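GCN5 like acetylase + bromodomain (Cryptosporidium parvum, PDB 4LDF) probably acetylates histone H3 as a GCN5-type transcriptional coactivator, of which this chain is the bromodomain, a module class that reads acetylated lysines. Local coordinates at residues D11-M14 with N15-I18; T54-Q57 with T58-K62; L78-M81 with F82-R86; F105-P108 with M109-T112. All coordinates share one frame; numbering follows the deposited sequence.

Contact 1 of 4, residues D11-M14 with N15-I18; sequences DLSM and NDQI
An N-cap opens helix 14-27, the first helix of the bromodomain bundle, and Ser13 and Asp16 make it. Ser13 sits just before the first turn, and its OG accepts a weak, long bond from Asp16 N at 3.4 Å. Serine suits the place because its hydroxyl sits one carbon from the backbone; with OG lodged between the backbone N and the carbonyl carbon (chi1 64°), it bends back over the amide it caps. The Asp16 carboxylate does not close the cap directly. Instead a water donates a hydrogen bond to Asp16 OD2 and accepts one from Ser13 N, tying the negative side chain to the start of the helix, where the helix dipole would probably favour it.

Gln17 reaches back five residues, past the cap. Its NE2 donates to Leu12 O at 3.0 Å, coming from above the carbonyl plane, and the bend of the bond (136°) shows a serviceable rather than ideal contact. The other end of the same amide, OE1, takes a bond from Gln114 N near the C-terminus, so both ends of this glutamine join chain segments. Leu12 lies across Asp16 at about a right angle, CD2 resting on the aspartate CB.

On the inner side Met14 runs alongside Ile18, a pliant chain beside a stiff beta-branched one, both pointing the same way, while Met14 also touches Tyr68 and Ile113. Asn15 turns its ND2 to Tyr68 O. The methionine bends at its thioether, which sets Met14 CE 4.1 Å from Ile18 CD1.

Contact 2 of 4, residues T54-Q57 with T58-K62; sequences TDIQ and TMKRK
Asp55 and Thr58 cross at about a right angle, the carboxylate of one laid over the amide and hydroxyl of the other. This is the N-cap of helix 56-64. Asp55 OD1 accepts from Thr58 N at 3.0 Å, met from well above the carboxylate plane, while Thr58 OG1 donates to Asp55 OD2 at 2.6 Å from the syn side but tilted out of that plane. Both carboxylate oxygens are engaged by one residue, which fixes the rotation of the group. Aspartate is short enough to fold back, its CG lying between the backbone N and the carbonyl carbon (chi1 57°), and threonine offers a second donor beside its amide.

Gln57 and Arg61 cross at a slant, amide and guanidinium planes 63° apart, their side-chain ends joined through a water rather than directly. The water lies in the guanidinium plane 2.8 Å from Arg61 NH2 and donates to Gln57 OE1 and Thr58 OG1, linking the outer face of the turn to the cap.

On the inner face, the methyl of Met59 folds under the first turn, Met59 CE reaching 3.5 Å from Asp55 O. Lys60 lays its aliphatic part against Ile56 CG2 and carries its ammonium to Asp23 and the ring of Trp19. Ile56 and Met59 pack on Leu25 and Leu22 of helix 14-27, whereas Thr54 and Met59 meet Met81 of helix 71-88, wedging this short helix against two long ones.

Contact 3 of 4, residues L78-M81 with F82-R86; sequences LKRM and FDNCR
One face of the Phe82 ring carries the methyl of Met81, a CH-pi contact with Met81 CE 3.9 Å from the ring centroid and 21° off its normal. The pair lies on the inner side of helix 71-88 in the bromodomain bundle. Leu78, one turn earlier, runs beside the phenylalanine and brings CD1 to 3.9 Å from Phe82 CE2. A flat aromatic flanked by a branched leucine and a pliable methionine suits this buried surface, where Phe82 also meets Leu25 and Leu102 of two other helices. The Met81 chain leaves with CG anti to the backbone N (chi1 -168°) and then turns at the CG-SD bond, which returns the methyl over the neighbouring ring.

The second flat group, the Arg86 guanidinium, has Phe82 O over one face and Asp83 OD1 at its edge, nearly in plane. This salt bridge is one arm of a network on the outer side of the helix: Arg86 NH2 meets Asp83 OD1 at 3.1 Å, and the other carboxylate oxygen is taken by Lys79. Two cations sharing one carboxylate would probably keep Asp83 ionised, and Arg86 NH2 is paired with Glu103 of helix 93-110 as well.

Cys85, which touches Phe34 and Tyr95, probably lies near the acetyl-lysine pocket of bromodomains; its O accepts from Asn89 ND2. Arg80 and Asn84 lie side by side, their planes 47° apart, and both send an N-H to Glu52 O. The lysine stretches over a full turn before curling at its end, so that Lys79 NZ reaches the syn lone pair of Asp83 OD2 at 2.7 Å.

Contact 4 of 4, residues F105-P108 with M109-T112; sequences FIWP and MLQT
The Leu110 side chain sets out with CG anti to the backbone N (chi1 -172°), a course that carries it alongside the side chain of Trp107 and sets one methyl over the six-membered ring of the indole. Leu110 CD2 stands 3.6 Å from the centroid of that Trp107 ring, only 5° off the normal, a nearly vertical CH-pi contact. Gln111 takes a different path: its chain is bent at chi2 (-54°), which folds the amide back on the helix, and NE2 donates to Trp107 O at 3.1 Å from above the carbonyl plane.

These contacts lie at and just past the last turns of helix 93-110, the C-terminal helix of the bromodomain bundle. Pro108 has no N-H to give, so it makes no bond to the turn before and the helix kinks there. A water takes part at the break, donating to Phe105 O and accepting from Met109 N at 3.0 Å. Ile106 CD1 touches Met109 SD, a slanting apolar pair, and Ile106 packs further on Leu21 and Leu25 of helix 14-27. Leu110, buried, reaches Phe74 of helix 71-88.

Here side-chain bonds join the backbone ones. Thr112 OG1 donates to Met109 O at 2.8 Å, and Thr112 N donates to the same oxygen. The Gln111 amide likewise adds to the weak bond from its own N to Trp107 O. Carbonyls whose backbone bonds are weak or of the i to i+3 kind thus gain a second donor from a polar side chain, while Ile106 and Leu110 make the inward face apolar and the indole covers one side of the leucine.

Overall arrangement
The four contacts lie on four helices of one left-handed bromodomain bundle, in series along the chain. Contacts 2 and 3 interlock: their centres are about 13 Å apart, and Met59 CE comes to 3.6 Å from Met81 SD. Contacts 3 and 4 meet through Leu78 CD2 and Trp107 CZ3, 3.8 Å apart, their centres about 15 Å from each other. Contact 1 touches contact 4 through Gln17 and Thr112, and contact 2 through Asn15 and Lys62, but stays about 8 Å from contact 3 at the nearest atoms. A glycerol, probably from the crystallisation liquor, lies about 4 Å from the Cys85 side chain in contact 3, a position consistent with the acetyl-lysine pocket of bromodomains.

Contact 1 of 4, residues D11-M14 with N15-I18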
loop_
_atom_site.group_PDB
_atom_site.type_symbol
_atom_site.label_atom_id
_atom_site.label_comp_id
_atom_site.label_asym_id
_atom_site.label_seq_id
_atom_site.Cartn_x
_atom_site.Cartn_y
_atom_site.Cartn_z
ATOM N N ASP A 11 11.905 -16.436 -12.296
ATOM C CA ASP A 11 12.202 -16.739 -10.894
ATOM C C ASP A 11 12.172 -15.465 -10.040
ATOM O O ASP A 11 12.985 -14.553 -10.248
ATOM C CB ASP A 11 13.552 -17.466 -10.762
ATOM C CG ASP A 11 14.015 -17.641 -9.328
ATOM O OD1 ASP A 11 13.402 -18.461 -8.599
ATOM O OD2 ASP A 11 14.975 -16.939 -8.926
ATOM N N LEU A 12 11.251 -15.421 -9.062
ATOM C CA LEU A 12 11.081 -14.253 -8.211
ATOM C C LEU A 12 11.002 -14.609 -6.738
ATOM O O LEU A 12 10.128 -15.374 -6.329
ATOM C CB LEU A 12 9.813 -13.466 -8.604
ATOM C CG LEU A 12 9.678 -12.924 -10.028
ATOM C CD1 LEU A 12 8.260 -12.429 -10.274
ATOM C CD2 LEU A 12 10.688 -11.830 -10.311
ATOM N N SER A 13 11.871 -13.977 -5.929
ATOM C CA SER A 13 11.882 -14.126 -4.473
ATOM C C SER A 13 10.621 -13.456 -3.913
ATOM O O SER A 13 9.954 -12.718 -4.637
ATOM C CB SER A 13 13.123 -13.454 -3.894
ATOM O OG SER A 13 13.057 -12.060 -4.146
ATOM N N MET A 14 10.293 -13.711 -2.643
ATOM C CA MET A 14 9.114 -13.128 -1.996
ATOM C C MET A 14 9.059 -11.613 -2.153
ATOM O O MET A 14 8.009 -11.068 -2.519
ATOM C CB MET A 14 9.081 -13.497 -0.512
ATOM C CG MET A 14 7.820 -13.025 0.175
ATOM S SD MET A 14 7.883 -13.262 1.936
ATOM C CE MET A 14 8.870 -11.861 2.397
ATOM N N ASN A 15 10.192 -10.942 -1.858
ATOM C CA ASN A 15 10.356 -9.494 -1.947
ATOM C C ASN A 15 10.146 -8.967 -3.364
ATOM O O ASN A 15 9.526 -7.911 -3.525
ATOM C CB ASN A 15 11.688 -9.059 -1.343
ATOM C CG ASN A 15 11.581 -8.868 0.144
ATOM O OD1 ASN A 15 11.107 -7.838 0.621
ATOM N ND2 ASN A 15 11.971 -9.869 0.912
ATOM N N ASP A 16 10.591 -9.717 -4.395
ATOM C CA ASP A 16 10.346 -9.317 -5.787
ATOM C C ASP A 16 8.880 -9.524 -6.152
ATOM O O ASP A 16 8.337 -8.770 -6.956
ATOM C CB ASP A 16 11.264 -10.060 -6.770
ATOM C CG ASP A 16 12.682 -9.522 -6.828
ATOM O OD1 ASP A 16 12.927 -8.422 -6.282
ATOM O OD2 ASP A 16 13.542 -10.186 -7.443
ATOM N N GLN A 17 8.238 -10.558 -5.578
ATOM C CA GLN A 17 6.823 -10.836 -5.832
ATOM C C GLN A 17 5.995 -9.738 -5.175
ATOM O O GLN A 17 4.945 -9.373 -5.699
ATOM C CB GLN A 17 6.414 -12.190 -5.235
ATOM C CG GLN A 17 6.898 -13.433 -5.974
ATOM C CD GLN A 17 6.681 -14.619 -5.071
ATOM O OE1 GLN A 17 5.561 -14.986 -4.782
ATOM N NE2 GLN A 17 7.739 -15.192 -4.529
ATOM N N ILE A 18 6.447 -9.254 -3.996
ATOM C CA ILE A 18 5.808 -8.147 -3.272
ATOM C C ILE A 18 5.922 -6.884 -4.152
ATOM O O ILE A 18 4.907 -6.226 -4.404
ATOM C CB ILE A 18 6.386 -7.960 -1.839
ATOM C CG1 ILE A 18 5.814 -9.016 -0.873
ATOM C CG2 ILE A 18 6.124 -6.528 -1.289
ATOM C CD1 ILE A 18 6.584 -9.151 0.422
HETATM O O HOH W 1 14.506 -12.705 -7.229
#

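Contact 2 of 4, residues T54-Q57 with T58-K62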
loop_
_atom_site.group_PDB
_atom_site.type_symbol
_atom_site.label_atom_id
_atom_site.label_comp_id
_atom_site.label_asym_id
_atom_site.label_seq_id
_atom_site.Cartn_x
_atom_site.Cartn_y
_atom_site.Cartn_z
ATOM N N THR A 54 2.336 5.044 5.645
ATOM C CA THR A 54 2.974 4.222 4.634
ATOM C C THR A 54 2.368 4.582 3.293
ATOM O O THR A 54 1.349 5.274 3.242
ATOM C CB THR A 54 2.977 2.713 4.997
ATOM O OG1 THR A 54 3.881 2.050 4.104
ATOM C CG2 THR A 54 1.595 2.075 4.915
ATOM N N ASP A 55 2.985 4.103 2.210
ATOM C CA ASP A 55 2.582 4.377 0.831
ATOM C C ASP A 55 3.272 3.365 -0.083
ATOM O O ASP A 55 4.141 2.606 0.372
ATOM C CB ASP A 55 2.981 5.818 0.431
ATOM C CG ASP A 55 4.477 6.072 0.585
ATOM O OD1 ASP A 55 5.201 5.935 -0.412
ATOM O OD2 ASP A 55 4.917 6.377 1.717
ATOM N N ILE A 56 2.891 3.360 -1.368
ATOM C CA ILE A 56 3.439 2.410 -2.353
ATOM C C ILE A 56 4.946 2.535 -2.581
ATOM O O ILE A 56 5.619 1.505 -2.674
ATOM C CB ILE A 56 2.599 2.364 -3.653
ATOM C CG1 ILE A 56 1.157 1.883 -3.331
ATOM C CG2 ILE A 56 3.267 1.451 -4.741
ATOM C CD1 ILE A 56 0.072 2.186 -4.400
ATOM N N GLN A 57 5.476 3.779 -2.635
ATOM C CA GLN A 57 6.892 4.054 -2.872
ATOM C C GLN A 57 7.726 3.527 -1.693
ATOM O O GLN A 57 8.771 2.911 -1.922
ATOM C CB GLN A 57 7.089 5.572 -3.115
ATOM C CG GLN A 57 8.510 6.044 -3.382
ATOM C CD GLN A 57 8.563 7.561 -3.400
ATOM O OE1 GLN A 57 8.833 8.217 -2.384
ATOM N NE2 GLN A 57 8.239 8.155 -4.540
ATOM N N THR A 58 7.234 3.722 -0.447
ATOM C CA THR A 58 7.874 3.248 0.783
ATOM C C THR A 58 7.937 1.706 0.757
ATOM O O THR A 58 9.009 1.148 0.971
ATOM C CB THR A 58 7.143 3.809 2.028
ATOM O OG1 THR A 58 7.282 5.230 2.047
ATOM C CG2 THR A 58 7.653 3.218 3.347
ATOM N N MET A 59 6.804 1.033 0.484
ATOM C CA MET A 59 6.738 -0.433 0.421
ATOM C C MET A 59 7.571 -1.014 -0.731
ATOM O O MET A 59 8.222 -2.039 -0.535
ATOM C CB MET A 59 5.287 -0.927 0.416
ATOM C CG MET A 59 4.575 -0.666 1.739
ATOM S SD MET A 59 2.881 -1.265 1.866
ATOM C CE MET A 59 2.027 -0.158 0.776
ATOM N N LYS A 60 7.584 -0.338 -1.911
ATOM C CA LYS A 60 8.387 -0.733 -3.084
ATOM C C LYS A 60 9.869 -0.640 -2.737
ATOM O O LYS A 60 10.627 -1.516 -3.149
ATOM C CB LYS A 60 8.082 0.137 -4.305
ATOM C CG LYS A 60 7.024 -0.456 -5.224
ATOM C CD LYS A 60 6.834 0.424 -6.453
ATOM C CE LYS A 60 5.986 -0.258 -7.486
ATOM N NZ LYS A 60 5.893 0.513 -8.751
ATOM N N ARG A 61 10.277 0.404 -1.964
ATOM C CA ARG A 61 11.664 0.616 -1.514
ATOM C C ARG A 61 12.075 -0.516 -0.588
ATOM O O ARG A 61 13.172 -1.059 -0.725
ATOM C CB ARG A 61 11.801 1.934 -0.737
ATOM C CG ARG A 61 12.575 3.028 -1.450
ATOM C CD ARG A 61 13.151 4.093 -0.507
ATOM N NE ARG A 61 12.366 4.348 0.713
ATOM C CZ ARG A 61 11.245 5.064 0.768
ATOM N NH1 ARG A 61 10.633 5.259 1.928
ATOM N NH2 ARG A 61 10.729 5.589 -0.334
ATOM N N LYS A 62 11.211 -0.836 0.389
ATOM C CA LYS A 62 11.411 -1.926 1.348
ATOM C C LYS A 62 11.566 -3.270 0.599
ATOM O O LYS A 62 12.466 -4.043 0.914
ATOM C CB LYS A 62 10.252 -1.982 2.357
ATOM C CG LYS A 62 10.210 -0.766 3.295
ATOM C CD LYS A 62 9.240 -0.959 4.463
ATOM C CE LYS A 62 9.142 0.289 5.296
ATOM N NZ LYS A 62 8.155 0.150 6.400
HETATM O O HOH W 2 8.274 6.927 -0.152
#

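Contact 3 of 4, residues L78-M81 with F82-R86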
loop_
_atom_site.group_PDB
_atom_site.type_symbol
_atom_site.label_atom_id
_atom_site.label_comp_id
_atom_site.label_asym_id
_atom_site.label_seq_id
_atom_site.Cartn_x
_atom_site.Cartn_y
_atom_site.Cartn_z
ATOM N N LEU A 78 0.463 -3.195 4.145
ATOM C CA LEU A 78 -0.447 -2.916 3.039
ATOM C C LEU A 78 -1.857 -2.670 3.573
ATOM O O LEU A 78 -2.514 -1.741 3.098
ATOM C CB LEU A 78 -0.439 -4.037 1.972
ATOM C CG LEU A 78 -1.400 -3.846 0.781
ATOM C CD1 LEU A 78 -1.029 -2.611 -0.052
ATOM C CD2 LEU A 78 -1.457 -5.096 -0.076
ATOM N N LYS A 79 -2.319 -3.476 4.561
ATOM C CA LYS A 79 -3.647 -3.267 5.164
ATOM C C LYS A 79 -3.694 -1.904 5.853
ATOM O O LYS A 79 -4.672 -1.177 5.683
ATOM C CB LYS A 79 -4.031 -4.373 6.164
ATOM C CG LYS A 79 -5.516 -4.319 6.495
ATOM C CD LYS A 79 -5.881 -5.098 7.723
ATOM C CE LYS A 79 -7.383 -5.127 7.904
ATOM N NZ LYS A 79 -7.905 -3.878 8.536
ATOM N N ARG A 80 -2.631 -1.571 6.626
ATOM C CA ARG A 80 -2.438 -0.297 7.319
ATOM C C ARG A 80 -2.515 0.873 6.319
ATOM O O ARG A 80 -3.124 1.889 6.639
ATOM C CB ARG A 80 -1.093 -0.293 8.091
ATOM C CG ARG A 80 -0.714 1.086 8.699
ATOM C CD ARG A 80 0.197 1.035 9.924
ATOM N NE ARG A 80 1.288 0.062 9.809
ATOM C CZ ARG A 80 2.450 0.285 9.202
ATOM N NH1 ARG A 80 3.379 -0.659 9.170
ATOM N NH2 ARG A 80 2.692 1.456 8.622
ATOM N N MET A 81 -1.954 0.716 5.089
ATOM C CA MET A 81 -2.074 1.793 4.096
ATOM C C MET A 81 -3.569 2.145 3.845
ATOM O O MET A 81 -3.930 3.325 3.836
ATOM C CB MET A 81 -1.392 1.417 2.772
ATOM C CG MET A 81 -1.254 2.604 1.832
ATOM S SD MET A 81 -0.634 2.165 0.205
ATOM C CE MET A 81 -2.094 1.260 -0.475
ATOM N N PHE A 82 -4.410 1.129 3.651
ATOM C CA PHE A 82 -5.852 1.335 3.397
ATOM C C PHE A 82 -6.616 1.814 4.648
ATOM O O PHE A 82 -7.475 2.703 4.553
ATOM C CB PHE A 82 -6.470 0.081 2.781
ATOM C CG PHE A 82 -5.927 -0.238 1.404
ATOM C CD1 PHE A 82 -6.127 0.640 0.338
ATOM C CD2 PHE A 82 -5.279 -1.444 1.156
ATOM C CE1 PHE A 82 -5.633 0.343 -0.938
ATOM C CE2 PHE A 82 -4.830 -1.762 -0.128
ATOM C CZ PHE A 82 -5.012 -0.869 -1.165
ATOM N N ASP A 83 -6.229 1.282 5.822
ATOM C CA ASP A 83 -6.793 1.643 7.114
ATOM C C ASP A 83 -6.523 3.109 7.463
ATOM O O ASP A 83 -7.454 3.801 7.880
ATOM C CB ASP A 83 -6.305 0.689 8.225
ATOM C CG ASP A 83 -6.993 -0.671 8.235
ATOM O OD1 ASP A 83 -8.083 -0.800 7.623
ATOM O OD2 ASP A 83 -6.469 -1.593 8.884
ATOM N N ASN A 84 -5.279 3.584 7.242
ATOM C CA ASN A 84 -4.838 4.980 7.453
ATOM C C ASN A 84 -5.685 5.931 6.631
ATOM O O ASN A 84 -6.156 6.921 7.174
ATOM C CB ASN A 84 -3.354 5.174 7.068
ATOM C CG ASN A 84 -2.360 4.627 8.057
ATOM O OD1 ASN A 84 -2.704 4.247 9.172
ATOM N ND2 ASN A 84 -1.092 4.610 7.678
ATOM N N CYS A 85 -5.900 5.611 5.332
ATOM C CA CYS A 85 -6.693 6.427 4.415
ATOM C C CYS A 85 -8.093 6.629 4.953
ATOM O O CYS A 85 -8.542 7.782 5.091
ATOM C CB CYS A 85 -6.721 5.823 3.013
ATOM S SG CYS A 85 -7.546 6.870 1.775
ATOM N N ARG A 86 -8.761 5.492 5.308
ATOM C CA ARG A 86 -10.127 5.436 5.838
ATOM C C ARG A 86 -10.245 6.095 7.202
ATOM O O ARG A 86 -11.261 6.721 7.466
ATOM C CB ARG A 86 -10.682 4.003 5.818
ATOM C CG ARG A 86 -10.990 3.490 4.378
ATOM C CD ARG A 86 -11.681 2.136 4.364
ATOM N NE ARG A 86 -10.802 1.096 4.904
ATOM C CZ ARG A 86 -10.216 0.140 4.191
ATOM N NH1 ARG A 86 -10.470 0.018 2.887
ATOM N NH2 ARG A 86 -9.392 -0.715 4.777
#

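Contact 4 of 4, residues F105-P108 with M109-T112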
loop_
_atom_site.group_PDB
_atom_site.type_symbol
_atom_site.label_atom_id
_atom_site.label_comp_id
_atom_site.label_asym_id
_atom_site.label_seq_id
_atom_site.Cartn_x
_atom_site.Cartn_y
_atom_site.Cartn_z
ATOM N N PHE A 105 -9.438 -5.257 -4.998
ATOM C CA PHE A 105 -8.755 -5.540 -6.268
ATOM C C PHE A 105 -7.435 -6.311 -6.054
ATOM O O PHE A 105 -7.178 -7.268 -6.784
ATOM C CB PHE A 105 -8.505 -4.222 -7.045
ATOM C CG PHE A 105 -7.445 -4.263 -8.123
ATOM C CD1 PHE A 105 -7.743 -4.733 -9.398
ATOM C CD2 PHE A 105 -6.154 -3.793 -7.874
ATOM C CE1 PHE A 105 -6.759 -4.774 -10.395
ATOM C CE2 PHE A 105 -5.182 -3.805 -8.879
ATOM C CZ PHE A 105 -5.482 -4.315 -10.125
ATOM N N ILE A 106 -6.614 -5.888 -5.065
ATOM C CA ILE A 106 -5.281 -6.467 -4.793
ATOM C C ILE A 106 -5.211 -7.700 -3.872
ATOM O O ILE A 106 -4.225 -8.448 -3.947
ATOM C CB ILE A 106 -4.235 -5.372 -4.413
ATOM C CG1 ILE A 106 -2.788 -5.746 -4.848
ATOM C CG2 ILE A 106 -4.304 -5.016 -2.926
ATOM C CD1 ILE A 106 -2.538 -5.875 -6.387
ATOM N N TRP A 107 -6.228 -7.902 -3.010
ATOM C CA TRP A 107 -6.287 -9.040 -2.073
ATOM C C TRP A 107 -6.128 -10.412 -2.759
ATOM O O TRP A 107 -5.356 -11.214 -2.226
ATOM C CB TRP A 107 -7.476 -8.964 -1.095
ATOM C CG TRP A 107 -7.055 -8.924 0.353
ATOM C CD1 TRP A 107 -7.374 -9.829 1.328
ATOM C CD2 TRP A 107 -6.248 -7.915 0.991
ATOM N NE1 TRP A 107 -6.778 -9.476 2.515
ATOM C CE2 TRP A 107 -6.097 -8.296 2.344
ATOM C CE3 TRP A 107 -5.588 -6.753 0.535
ATOM C CZ2 TRP A 107 -5.314 -7.555 3.248
ATOM C CZ3 TRP A 107 -4.868 -5.993 1.443
ATOM C CH2 TRP A 107 -4.733 -6.398 2.782
ATOM N N PRO A 108 -6.753 -10.699 -3.939
ATOM C CA PRO A 108 -6.487 -11.986 -4.616
ATOM C C PRO A 108 -4.992 -12.218 -4.905
ATOM O O PRO A 108 -4.515 -13.330 -4.692
ATOM C CB PRO A 108 -7.262 -11.862 -5.935
ATOM C CG PRO A 108 -8.343 -10.910 -5.656
ATOM C CD PRO A 108 -7.741 -9.907 -4.706
ATOM N N MET A 109 -4.263 -11.187 -5.391
ATOM C CA MET A 109 -2.823 -11.297 -5.700
ATOM C C MET A 109 -2.008 -11.532 -4.421
ATOM O O MET A 109 -1.027 -12.258 -4.463
ATOM C CB MET A 109 -2.316 -10.032 -6.432
ATOM C CG MET A 109 -0.884 -10.145 -6.942
ATOM S SD MET A 109 -0.438 -8.801 -8.054
ATOM C CE MET A 109 1.015 -9.503 -8.792
ATOM N N LEU A 110 -2.417 -10.933 -3.292
ATOM C CA LEU A 110 -1.730 -11.082 -1.995
ATOM C C LEU A 110 -1.702 -12.547 -1.519
ATOM O O LEU A 110 -0.735 -12.951 -0.893
ATOM C CB LEU A 110 -2.393 -10.158 -0.937
ATOM C CG LEU A 110 -1.731 -9.997 0.431
ATOM C CD1 LEU A 110 -0.357 -9.348 0.323
ATOM C CD2 LEU A 110 -2.591 -9.158 1.341
ATOM N N GLN A 111 -2.730 -13.341 -1.865
ATOM C CA GLN A 111 -2.841 -14.773 -1.505
ATOM C C GLN A 111 -1.791 -15.617 -2.217
ATOM O O GLN A 111 -1.439 -16.678 -1.707
ATOM C CB GLN A 111 -4.252 -15.353 -1.837
ATOM C CG GLN A 111 -5.455 -14.507 -1.392
ATOM C CD GLN A 111 -5.411 -14.171 0.068
ATOM O OE1 GLN A 111 -5.248 -15.052 0.926
ATOM N NE2 GLN A 111 -5.473 -12.883 0.381
ATOM N N THR A 112 -1.326 -15.165 -3.405
ATOM C CA THR A 112 -0.366 -15.912 -4.242
ATOM C C THR A 112 1.110 -15.712 -3.842
ATOM O O THR A 112 1.968 -16.415 -4.365
ATOM C CB THR A 112 -0.586 -15.638 -5.747
ATOM O OG1 THR A 112 -0.069 -14.345 -6.088
ATOM C CG2 THR A 112 -2.046 -15.756 -6.171
HETATM O O HOH W 3 -5.373 -8.999 -7.048
#